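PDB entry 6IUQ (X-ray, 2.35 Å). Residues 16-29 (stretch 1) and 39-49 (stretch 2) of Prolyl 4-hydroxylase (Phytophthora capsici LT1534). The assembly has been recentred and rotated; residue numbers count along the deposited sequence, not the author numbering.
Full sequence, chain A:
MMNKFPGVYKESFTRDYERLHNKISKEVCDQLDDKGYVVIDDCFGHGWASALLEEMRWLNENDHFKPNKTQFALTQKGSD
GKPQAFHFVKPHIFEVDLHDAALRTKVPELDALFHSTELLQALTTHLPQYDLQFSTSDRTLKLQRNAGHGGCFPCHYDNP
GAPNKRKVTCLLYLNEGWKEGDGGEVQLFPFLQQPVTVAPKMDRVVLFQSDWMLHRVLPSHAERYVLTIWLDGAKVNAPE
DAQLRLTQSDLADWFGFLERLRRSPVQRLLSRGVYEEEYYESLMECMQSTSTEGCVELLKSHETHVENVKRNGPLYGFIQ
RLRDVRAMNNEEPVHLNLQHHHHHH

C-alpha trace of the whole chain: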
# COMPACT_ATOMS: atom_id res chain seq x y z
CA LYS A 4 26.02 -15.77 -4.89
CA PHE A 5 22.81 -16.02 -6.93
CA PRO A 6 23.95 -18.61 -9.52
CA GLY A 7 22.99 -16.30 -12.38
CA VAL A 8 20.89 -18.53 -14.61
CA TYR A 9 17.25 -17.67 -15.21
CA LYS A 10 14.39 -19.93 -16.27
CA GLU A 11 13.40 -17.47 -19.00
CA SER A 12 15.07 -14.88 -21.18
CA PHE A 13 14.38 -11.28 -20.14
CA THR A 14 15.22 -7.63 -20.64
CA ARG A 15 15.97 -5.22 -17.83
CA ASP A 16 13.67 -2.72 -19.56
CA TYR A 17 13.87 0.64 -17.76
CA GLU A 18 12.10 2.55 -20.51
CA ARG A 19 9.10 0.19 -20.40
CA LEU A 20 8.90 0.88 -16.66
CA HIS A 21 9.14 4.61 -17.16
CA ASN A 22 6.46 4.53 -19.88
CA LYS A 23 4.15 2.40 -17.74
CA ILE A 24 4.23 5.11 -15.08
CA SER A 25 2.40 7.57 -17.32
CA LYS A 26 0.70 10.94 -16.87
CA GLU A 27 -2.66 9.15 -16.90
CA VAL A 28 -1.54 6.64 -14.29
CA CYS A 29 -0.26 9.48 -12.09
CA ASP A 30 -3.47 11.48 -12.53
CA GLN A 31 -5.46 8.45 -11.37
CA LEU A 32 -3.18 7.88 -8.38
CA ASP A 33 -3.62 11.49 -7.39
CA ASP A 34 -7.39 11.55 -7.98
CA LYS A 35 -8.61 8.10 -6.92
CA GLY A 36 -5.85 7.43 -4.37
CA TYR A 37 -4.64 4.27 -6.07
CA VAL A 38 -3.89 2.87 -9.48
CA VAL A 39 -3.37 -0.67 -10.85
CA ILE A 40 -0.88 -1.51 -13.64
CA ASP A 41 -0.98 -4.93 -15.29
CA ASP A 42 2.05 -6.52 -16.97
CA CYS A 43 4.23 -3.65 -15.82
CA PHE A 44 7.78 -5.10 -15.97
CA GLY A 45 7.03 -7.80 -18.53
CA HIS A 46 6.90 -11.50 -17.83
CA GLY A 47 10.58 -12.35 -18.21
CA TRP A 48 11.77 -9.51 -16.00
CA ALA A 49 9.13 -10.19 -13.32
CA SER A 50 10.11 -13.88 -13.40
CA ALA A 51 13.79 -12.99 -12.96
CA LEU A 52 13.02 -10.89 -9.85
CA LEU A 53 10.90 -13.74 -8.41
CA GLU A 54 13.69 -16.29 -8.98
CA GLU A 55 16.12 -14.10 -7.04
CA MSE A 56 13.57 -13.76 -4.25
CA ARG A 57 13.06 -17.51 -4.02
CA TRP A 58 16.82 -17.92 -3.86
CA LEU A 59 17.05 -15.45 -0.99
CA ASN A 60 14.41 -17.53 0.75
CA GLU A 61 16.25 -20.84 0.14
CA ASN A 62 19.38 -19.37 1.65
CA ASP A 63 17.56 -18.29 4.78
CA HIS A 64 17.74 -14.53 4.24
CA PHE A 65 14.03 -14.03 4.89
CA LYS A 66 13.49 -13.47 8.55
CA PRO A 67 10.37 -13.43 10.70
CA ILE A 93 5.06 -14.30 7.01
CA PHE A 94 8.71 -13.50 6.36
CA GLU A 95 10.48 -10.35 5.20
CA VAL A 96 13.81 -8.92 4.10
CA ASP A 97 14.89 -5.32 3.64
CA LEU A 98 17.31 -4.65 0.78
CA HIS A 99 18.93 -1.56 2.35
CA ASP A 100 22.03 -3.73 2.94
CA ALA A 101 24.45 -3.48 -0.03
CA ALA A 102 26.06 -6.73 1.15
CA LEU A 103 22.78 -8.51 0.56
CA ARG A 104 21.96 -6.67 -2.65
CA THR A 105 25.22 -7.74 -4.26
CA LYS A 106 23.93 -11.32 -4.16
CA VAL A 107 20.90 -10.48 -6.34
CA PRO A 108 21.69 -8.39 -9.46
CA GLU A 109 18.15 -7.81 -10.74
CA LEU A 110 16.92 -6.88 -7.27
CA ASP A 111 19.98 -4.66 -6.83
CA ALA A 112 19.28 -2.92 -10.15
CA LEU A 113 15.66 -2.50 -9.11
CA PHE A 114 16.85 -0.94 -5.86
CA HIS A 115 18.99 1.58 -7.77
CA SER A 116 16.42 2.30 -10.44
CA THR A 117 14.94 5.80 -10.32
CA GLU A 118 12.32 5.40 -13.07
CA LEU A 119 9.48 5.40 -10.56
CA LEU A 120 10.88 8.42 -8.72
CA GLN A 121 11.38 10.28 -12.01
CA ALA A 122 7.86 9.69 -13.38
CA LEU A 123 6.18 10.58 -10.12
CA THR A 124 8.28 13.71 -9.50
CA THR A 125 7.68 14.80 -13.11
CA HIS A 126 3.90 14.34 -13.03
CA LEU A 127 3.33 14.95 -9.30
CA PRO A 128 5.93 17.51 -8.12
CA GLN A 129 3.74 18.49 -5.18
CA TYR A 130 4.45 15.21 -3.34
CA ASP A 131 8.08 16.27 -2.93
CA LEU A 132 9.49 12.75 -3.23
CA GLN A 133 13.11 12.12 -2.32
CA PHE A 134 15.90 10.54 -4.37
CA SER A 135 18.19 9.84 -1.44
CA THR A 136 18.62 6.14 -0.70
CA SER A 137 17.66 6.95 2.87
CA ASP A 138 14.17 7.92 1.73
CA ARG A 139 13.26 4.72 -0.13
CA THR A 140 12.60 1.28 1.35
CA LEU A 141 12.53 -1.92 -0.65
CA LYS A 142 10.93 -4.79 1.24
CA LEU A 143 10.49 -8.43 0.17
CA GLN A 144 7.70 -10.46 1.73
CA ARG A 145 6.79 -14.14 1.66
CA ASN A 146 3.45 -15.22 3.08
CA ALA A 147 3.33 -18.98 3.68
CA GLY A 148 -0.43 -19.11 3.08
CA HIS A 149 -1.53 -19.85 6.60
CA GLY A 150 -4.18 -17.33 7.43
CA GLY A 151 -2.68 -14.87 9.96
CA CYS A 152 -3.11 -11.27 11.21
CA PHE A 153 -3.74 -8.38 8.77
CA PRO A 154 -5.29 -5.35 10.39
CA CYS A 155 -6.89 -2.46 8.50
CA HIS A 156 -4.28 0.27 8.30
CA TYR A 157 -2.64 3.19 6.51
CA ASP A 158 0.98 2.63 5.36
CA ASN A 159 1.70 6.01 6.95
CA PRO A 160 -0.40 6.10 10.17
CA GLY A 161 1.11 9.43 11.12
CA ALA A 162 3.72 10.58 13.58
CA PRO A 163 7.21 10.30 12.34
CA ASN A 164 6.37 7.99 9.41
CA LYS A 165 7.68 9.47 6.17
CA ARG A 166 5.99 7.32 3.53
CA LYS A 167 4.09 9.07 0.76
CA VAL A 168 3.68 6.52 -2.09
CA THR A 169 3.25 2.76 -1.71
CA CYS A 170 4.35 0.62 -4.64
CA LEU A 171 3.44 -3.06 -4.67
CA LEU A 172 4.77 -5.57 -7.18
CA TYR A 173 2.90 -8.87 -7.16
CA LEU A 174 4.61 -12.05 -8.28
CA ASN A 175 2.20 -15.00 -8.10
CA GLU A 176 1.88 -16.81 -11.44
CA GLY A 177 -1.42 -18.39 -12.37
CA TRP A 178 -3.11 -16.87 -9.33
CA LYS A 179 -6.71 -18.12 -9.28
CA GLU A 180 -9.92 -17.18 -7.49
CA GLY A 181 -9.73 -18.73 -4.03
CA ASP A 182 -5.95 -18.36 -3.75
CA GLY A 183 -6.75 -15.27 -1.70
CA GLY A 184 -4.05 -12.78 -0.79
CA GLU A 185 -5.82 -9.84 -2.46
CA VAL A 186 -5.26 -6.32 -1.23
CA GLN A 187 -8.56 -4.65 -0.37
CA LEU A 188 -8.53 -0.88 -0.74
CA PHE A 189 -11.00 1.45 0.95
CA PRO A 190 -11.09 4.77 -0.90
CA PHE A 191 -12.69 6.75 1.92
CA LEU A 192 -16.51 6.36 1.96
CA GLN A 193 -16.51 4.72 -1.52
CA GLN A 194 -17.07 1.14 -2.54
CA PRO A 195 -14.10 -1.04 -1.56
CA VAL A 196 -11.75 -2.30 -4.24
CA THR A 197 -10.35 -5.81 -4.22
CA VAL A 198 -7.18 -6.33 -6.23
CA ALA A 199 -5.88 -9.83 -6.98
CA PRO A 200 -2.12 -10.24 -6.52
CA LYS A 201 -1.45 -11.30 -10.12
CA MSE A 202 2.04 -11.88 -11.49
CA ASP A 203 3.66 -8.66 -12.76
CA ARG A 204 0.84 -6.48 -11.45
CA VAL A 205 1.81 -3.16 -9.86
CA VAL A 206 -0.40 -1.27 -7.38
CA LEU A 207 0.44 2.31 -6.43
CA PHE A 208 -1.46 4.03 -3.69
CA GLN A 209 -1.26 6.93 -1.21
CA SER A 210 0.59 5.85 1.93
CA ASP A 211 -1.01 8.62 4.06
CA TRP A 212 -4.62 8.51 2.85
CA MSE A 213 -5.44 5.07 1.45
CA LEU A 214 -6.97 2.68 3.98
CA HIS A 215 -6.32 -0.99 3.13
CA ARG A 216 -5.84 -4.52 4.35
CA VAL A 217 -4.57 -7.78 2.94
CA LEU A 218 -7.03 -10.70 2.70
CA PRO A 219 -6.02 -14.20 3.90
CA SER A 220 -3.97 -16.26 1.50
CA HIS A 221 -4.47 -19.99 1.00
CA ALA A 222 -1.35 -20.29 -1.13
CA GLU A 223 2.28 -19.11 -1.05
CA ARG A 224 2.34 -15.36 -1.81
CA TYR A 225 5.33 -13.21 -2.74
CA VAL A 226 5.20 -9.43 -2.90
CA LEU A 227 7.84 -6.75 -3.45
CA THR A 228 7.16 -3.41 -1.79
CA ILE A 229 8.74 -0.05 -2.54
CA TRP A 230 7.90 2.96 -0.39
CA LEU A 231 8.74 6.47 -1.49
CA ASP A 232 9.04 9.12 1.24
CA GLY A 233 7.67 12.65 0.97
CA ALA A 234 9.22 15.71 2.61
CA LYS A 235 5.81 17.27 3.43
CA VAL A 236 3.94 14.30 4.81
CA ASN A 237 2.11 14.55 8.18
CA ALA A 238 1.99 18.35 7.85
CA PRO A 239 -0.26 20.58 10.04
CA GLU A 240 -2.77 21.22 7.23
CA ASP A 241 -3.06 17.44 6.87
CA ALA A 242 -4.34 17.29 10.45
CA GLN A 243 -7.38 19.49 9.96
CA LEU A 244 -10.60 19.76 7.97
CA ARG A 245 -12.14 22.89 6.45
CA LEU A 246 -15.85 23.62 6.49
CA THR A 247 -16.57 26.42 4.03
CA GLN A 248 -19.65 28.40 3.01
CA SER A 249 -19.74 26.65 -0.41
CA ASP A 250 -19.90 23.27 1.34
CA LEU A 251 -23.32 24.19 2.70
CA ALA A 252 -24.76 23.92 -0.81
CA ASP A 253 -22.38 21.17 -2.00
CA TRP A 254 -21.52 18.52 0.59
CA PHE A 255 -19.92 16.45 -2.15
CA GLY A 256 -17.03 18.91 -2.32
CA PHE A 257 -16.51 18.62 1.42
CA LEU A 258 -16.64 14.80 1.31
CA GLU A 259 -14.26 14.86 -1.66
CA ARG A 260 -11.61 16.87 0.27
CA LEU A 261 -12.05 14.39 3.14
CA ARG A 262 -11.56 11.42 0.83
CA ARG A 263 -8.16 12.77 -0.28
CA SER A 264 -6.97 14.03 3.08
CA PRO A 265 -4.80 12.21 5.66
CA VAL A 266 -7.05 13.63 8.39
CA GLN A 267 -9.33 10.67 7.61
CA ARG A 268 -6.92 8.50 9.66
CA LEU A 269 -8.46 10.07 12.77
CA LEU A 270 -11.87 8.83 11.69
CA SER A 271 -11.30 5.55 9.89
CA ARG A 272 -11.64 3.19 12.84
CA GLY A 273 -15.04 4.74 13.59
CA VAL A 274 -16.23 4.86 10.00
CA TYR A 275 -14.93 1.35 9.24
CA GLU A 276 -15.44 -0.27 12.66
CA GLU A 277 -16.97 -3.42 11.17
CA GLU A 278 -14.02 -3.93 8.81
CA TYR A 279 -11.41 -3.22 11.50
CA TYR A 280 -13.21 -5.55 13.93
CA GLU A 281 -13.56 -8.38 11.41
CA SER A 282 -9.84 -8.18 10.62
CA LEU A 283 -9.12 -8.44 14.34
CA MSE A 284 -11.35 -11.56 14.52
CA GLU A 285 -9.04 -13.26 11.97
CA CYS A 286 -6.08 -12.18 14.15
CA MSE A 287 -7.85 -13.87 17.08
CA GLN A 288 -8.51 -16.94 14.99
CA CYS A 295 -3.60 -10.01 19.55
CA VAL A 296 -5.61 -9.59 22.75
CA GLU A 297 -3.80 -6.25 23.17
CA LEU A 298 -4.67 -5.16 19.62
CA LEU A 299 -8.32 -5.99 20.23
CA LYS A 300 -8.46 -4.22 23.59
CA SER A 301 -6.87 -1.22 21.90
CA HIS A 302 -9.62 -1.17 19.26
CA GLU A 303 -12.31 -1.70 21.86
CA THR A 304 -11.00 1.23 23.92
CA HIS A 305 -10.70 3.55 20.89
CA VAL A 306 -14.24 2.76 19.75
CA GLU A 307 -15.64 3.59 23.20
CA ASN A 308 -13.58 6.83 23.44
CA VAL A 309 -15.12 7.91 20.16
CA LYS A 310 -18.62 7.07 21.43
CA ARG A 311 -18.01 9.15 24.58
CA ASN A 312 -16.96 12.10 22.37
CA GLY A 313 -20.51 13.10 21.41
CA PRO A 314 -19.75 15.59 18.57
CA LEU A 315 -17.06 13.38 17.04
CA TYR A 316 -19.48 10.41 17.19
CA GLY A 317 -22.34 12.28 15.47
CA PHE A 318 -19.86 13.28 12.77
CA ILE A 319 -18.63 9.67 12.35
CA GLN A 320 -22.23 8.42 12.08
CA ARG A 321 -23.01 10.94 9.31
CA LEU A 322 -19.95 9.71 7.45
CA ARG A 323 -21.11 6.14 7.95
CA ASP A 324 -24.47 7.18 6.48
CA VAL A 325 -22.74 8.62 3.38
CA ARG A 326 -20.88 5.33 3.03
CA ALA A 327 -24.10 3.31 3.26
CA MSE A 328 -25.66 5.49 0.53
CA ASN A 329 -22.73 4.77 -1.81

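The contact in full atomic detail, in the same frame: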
# COMPACT_ATOMS: atom_id res chain seq x y z
N ASP A 16 14.22 -3.73 -18.65
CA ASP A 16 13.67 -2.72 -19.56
C ASP A 16 13.18 -1.46 -18.84
O ASP A 16 11.97 -1.28 -18.64
CB ASP A 16 12.53 -3.32 -20.40
CG ASP A 16 12.29 -2.54 -21.70
OD1 ASP A 16 12.76 -1.38 -21.80
OD2 ASP A 16 11.62 -3.09 -22.62
N TYR A 17 14.13 -0.59 -18.50
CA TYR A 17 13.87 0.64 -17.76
C TYR A 17 12.89 1.57 -18.44
O TYR A 17 12.09 2.21 -17.78
CB TYR A 17 15.16 1.42 -17.54
CG TYR A 17 16.19 0.78 -16.65
CD1 TYR A 17 15.88 0.40 -15.35
CD2 TYR A 17 17.50 0.60 -17.11
CE1 TYR A 17 16.85 -0.17 -14.53
CE2 TYR A 17 18.47 0.04 -16.29
CZ TYR A 17 18.14 -0.34 -15.00
OH TYR A 17 19.10 -0.90 -14.19
N GLU A 18 12.99 1.68 -19.76
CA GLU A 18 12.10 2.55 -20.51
C GLU A 18 10.65 2.07 -20.48
O GLU A 18 9.72 2.87 -20.38
CB GLU A 18 12.58 2.67 -21.96
CG GLU A 18 11.52 3.22 -22.91
CD GLU A 18 12.10 3.77 -24.20
OE1 GLU A 18 13.28 3.47 -24.51
OE2 GLU A 18 11.36 4.50 -24.91
N ARG A 19 10.45 0.76 -20.55
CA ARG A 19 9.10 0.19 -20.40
C ARG A 19 8.52 0.64 -19.06
O ARG A 19 7.39 1.13 -18.98
CB ARG A 19 9.14 -1.34 -20.50
CG ARG A 19 7.80 -2.02 -20.24
CD ARG A 19 7.92 -3.53 -20.07
NE ARG A 19 6.60 -4.15 -19.89
CZ ARG A 19 6.14 -5.15 -20.64
NH1 ARG A 19 6.88 -5.66 -21.61
NH2 ARG A 19 4.92 -5.64 -20.42
N LEU A 20 9.33 0.51 -18.00
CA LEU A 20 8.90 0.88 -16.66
C LEU A 20 8.53 2.35 -16.61
O LEU A 20 7.44 2.71 -16.15
CB LEU A 20 10.00 0.56 -15.66
CG LEU A 20 9.73 0.87 -14.20
CD1 LEU A 20 8.33 0.40 -13.79
CD2 LEU A 20 10.81 0.22 -13.34
N HIS A 21 9.42 3.19 -17.11
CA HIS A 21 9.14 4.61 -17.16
C HIS A 21 7.86 4.91 -17.94
O HIS A 21 7.04 5.72 -17.49
CB HIS A 21 10.31 5.38 -17.77
CG HIS A 21 10.26 6.85 -17.48
ND1 HIS A 21 9.51 7.73 -18.23
CD2 HIS A 21 10.85 7.58 -16.50
CE1 HIS A 21 9.64 8.95 -17.73
NE2 HIS A 21 10.45 8.88 -16.69
N ASN A 22 7.66 4.26 -19.08
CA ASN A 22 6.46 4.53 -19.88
C ASN A 22 5.19 3.98 -19.22
O ASN A 22 4.10 4.50 -19.43
CB ASN A 22 6.60 3.95 -21.29
CG ASN A 22 7.68 4.65 -22.10
OD1 ASN A 22 8.06 5.79 -21.80
ND2 ASN A 22 8.18 3.98 -23.12
N LYS A 23 5.32 2.91 -18.44
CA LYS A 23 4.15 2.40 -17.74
C LYS A 23 3.68 3.39 -16.68
O LYS A 23 2.49 3.53 -16.46
CB LYS A 23 4.43 1.05 -17.09
CG LYS A 23 4.51 -0.07 -18.06
CD LYS A 23 3.16 -0.29 -18.70
CE LYS A 23 3.14 -1.60 -19.45
NZ LYS A 23 1.72 -1.98 -19.73
N ILE A 24 4.61 4.11 -16.06
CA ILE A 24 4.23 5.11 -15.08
C ILE A 24 3.93 6.43 -15.78
O ILE A 24 4.71 7.38 -15.71
CB ILE A 24 5.30 5.31 -13.99
CG1 ILE A 24 5.80 3.95 -13.49
CG2 ILE A 24 4.73 6.12 -12.83
CD1 ILE A 24 4.67 3.07 -12.99
N SER A 25 2.77 6.47 -16.43
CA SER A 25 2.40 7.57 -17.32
C SER A 25 1.69 8.70 -16.60
O SER A 25 1.32 8.59 -15.43
CB SER A 25 1.51 7.04 -18.44
OG SER A 25 0.27 6.60 -17.91
N LYS A 26 1.50 9.80 -17.32
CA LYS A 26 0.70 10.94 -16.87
C LYS A 26 -0.70 10.51 -16.43
O LYS A 26 -1.20 10.94 -15.39
CB LYS A 26 0.61 11.98 -17.98
CG LYS A 26 -0.43 13.06 -17.78
CD LYS A 26 -0.04 13.95 -16.63
CE LYS A 26 -0.86 15.23 -16.61
NZ LYS A 26 -0.44 16.05 -15.43
N GLU A 27 -1.32 9.64 -17.21
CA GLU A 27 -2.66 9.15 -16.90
C GLU A 27 -2.69 8.33 -15.61
O GLU A 27 -3.59 8.47 -14.78
CB GLU A 27 -3.20 8.32 -18.06
CG GLU A 27 -3.10 9.03 -19.43
CD GLU A 27 -1.83 8.68 -20.20
OE1 GLU A 27 -1.87 7.70 -20.99
OE2 GLU A 27 -0.80 9.39 -20.05
N VAL A 28 -1.70 7.45 -15.48
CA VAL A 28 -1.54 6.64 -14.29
C VAL A 28 -1.36 7.55 -13.07
O VAL A 28 -2.04 7.40 -12.05
CB VAL A 28 -0.34 5.65 -14.46
CG1 VAL A 28 0.21 5.17 -13.11
CG2 VAL A 28 -0.77 4.46 -15.32
N CYS A 29 -0.49 8.55 -13.19
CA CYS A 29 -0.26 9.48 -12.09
C CYS A 29 -1.49 10.31 -11.77
O CYS A 29 -1.75 10.58 -10.60
CB CYS A 29 0.94 10.38 -12.39
SG CYS A 29 2.51 9.48 -12.36
N VAL A 39 -3.83 0.69 -10.57
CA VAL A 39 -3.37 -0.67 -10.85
C VAL A 39 -2.74 -0.75 -12.25
O VAL A 39 -3.30 -0.23 -13.21
CB VAL A 39 -4.52 -1.67 -10.77
CG1 VAL A 39 -4.03 -3.07 -11.17
CG2 VAL A 39 -5.15 -1.66 -9.36
N ILE A 40 -1.57 -1.36 -12.36
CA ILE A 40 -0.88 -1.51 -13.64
C ILE A 40 -0.55 -2.97 -13.93
O ILE A 40 0.29 -3.56 -13.24
CB ILE A 40 0.42 -0.71 -13.69
CG1 ILE A 40 0.28 0.62 -12.95
CG2 ILE A 40 0.87 -0.49 -15.15
CD1 ILE A 40 1.52 1.47 -13.04
N ASP A 41 -1.21 -3.55 -14.92
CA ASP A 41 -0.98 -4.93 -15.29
C ASP A 41 0.20 -5.05 -16.24
O ASP A 41 0.46 -4.13 -17.02
CB ASP A 41 -2.23 -5.54 -15.92
CG ASP A 41 -3.31 -5.85 -14.89
OD1 ASP A 41 -3.00 -6.51 -13.88
OD2 ASP A 41 -4.46 -5.41 -15.09
N ASP A 42 0.91 -6.17 -16.13
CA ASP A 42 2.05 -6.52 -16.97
C ASP A 42 3.07 -5.38 -17.05
O ASP A 42 3.53 -5.00 -18.13
CB ASP A 42 1.55 -6.95 -18.36
CG ASP A 42 0.60 -8.14 -18.27
OD1 ASP A 42 1.04 -9.23 -17.83
OD2 ASP A 42 -0.59 -7.98 -18.63
N CYS A 43 3.43 -4.86 -15.90
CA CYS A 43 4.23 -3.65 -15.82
C CYS A 43 5.69 -3.89 -16.25
O CYS A 43 6.18 -3.21 -17.14
CB CYS A 43 4.13 -3.08 -14.40
SG CYS A 43 5.01 -1.54 -14.12
N PHE A 44 6.37 -4.86 -15.65
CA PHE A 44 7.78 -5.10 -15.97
C PHE A 44 7.95 -5.99 -17.20
O PHE A 44 8.99 -5.97 -17.86
CB PHE A 44 8.52 -5.73 -14.78
CG PHE A 44 8.73 -4.80 -13.63
CD1 PHE A 44 7.69 -4.53 -12.74
CD2 PHE A 44 9.96 -4.18 -13.43
CE1 PHE A 44 7.88 -3.64 -11.66
CE2 PHE A 44 10.17 -3.29 -12.35
CZ PHE A 44 9.12 -3.02 -11.47
N GLY A 45 6.92 -6.78 -17.50
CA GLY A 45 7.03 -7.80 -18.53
C GLY A 45 7.31 -9.12 -17.85
O GLY A 45 7.90 -9.17 -16.76
N HIS A 46 6.91 -10.21 -18.48
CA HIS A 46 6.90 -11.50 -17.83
C HIS A 46 8.29 -12.04 -17.51
O HIS A 46 8.51 -12.63 -16.45
CB HIS A 46 6.14 -12.52 -18.69
CG HIS A 46 5.98 -13.85 -18.02
ND1 HIS A 46 6.87 -14.88 -18.20
CD2 HIS A 46 5.07 -14.28 -17.12
CE1 HIS A 46 6.49 -15.91 -17.46
NE2 HIS A 46 5.40 -15.57 -16.80
N GLY A 47 9.23 -11.85 -18.43
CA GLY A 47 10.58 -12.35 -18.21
C GLY A 47 11.22 -11.66 -17.02
O GLY A 47 11.73 -12.30 -16.11
N TRP A 48 11.15 -10.33 -17.03
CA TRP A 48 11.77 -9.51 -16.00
C TRP A 48 11.14 -9.77 -14.62
O TRP A 48 11.86 -10.00 -13.65
CB TRP A 48 11.68 -8.03 -16.40
CG TRP A 48 12.52 -7.08 -15.59
CD1 TRP A 48 13.46 -7.39 -14.64
CD2 TRP A 48 12.46 -5.64 -15.64
NE1 TRP A 48 14.00 -6.23 -14.11
CE2 TRP A 48 13.39 -5.15 -14.70
CE3 TRP A 48 11.71 -4.73 -16.38
CZ2 TRP A 48 13.60 -3.79 -14.49
CZ3 TRP A 48 11.90 -3.38 -16.17
CH2 TRP A 48 12.84 -2.92 -15.23
N ALA A 49 9.81 -9.78 -14.55
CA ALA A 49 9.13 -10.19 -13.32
C ALA A 49 9.53 -11.59 -12.84
O ALA A 49 9.73 -11.81 -11.64
CB ALA A 49 7.62 -10.12 -13.51

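What does the strand end at I40 offer the first stretch? Its side chain points toward the other stretch and enters an aliphatic pocket where the helix 17-23 gives way to the next one. I40 CD1 lies 3.5 Å from I24 CD1 and 3.9 Å from V28 CG1, so three branched side chains make a small apolar cluster. S25 caps the second helix, its OG accepting from V28 N at 3.2 Å, which helps fix the turn that carries V28.

How does the loop from D41 to G45 hold the helix without a salt bridge across the contact? It offers backbone carbonyls. R19, its first three chi angles all t, extends toward the loop and donates from NH2 to D42 O at 2.8 Å and from NE to C43 O at 2.9 Å. Both acceptors lie near the guanidinium plane, where its N-H groups point. K23 runs alongside, its CG 3.7 Å from C43 O, adding aliphatic cover to the same carbonyl.

What fills the space beside the polar contacts? L20, whose CA is 6.1 Å from F44 CA, sends in its buried side chain: L20 CD2 comes to 3.7 Å from F44 CE2, and L20 CD1, 3.9 Å from C43 SG, lies over one face of the F44 ring.

Why does glycine suit position 45? G45 CA packs over one face of the guanidinium, 3.5 Å from R19 CZ. An ideal CB on G45 would lie only 3.0 Å from R19 NH1, and at these backbone angles it would also jam against the carbonyl oxygen of F44.

How does the helix after G45 join in? W48 points toward the first stretch, and its ring reaches D16, just before the helix. W48 CZ3 comes within 3.2 Å of D16 O, D16 N lies over one face of the indole, and L20 CD2 is 4.2 Å from W48 CH2, so the ring packs against backbone as well as leucine.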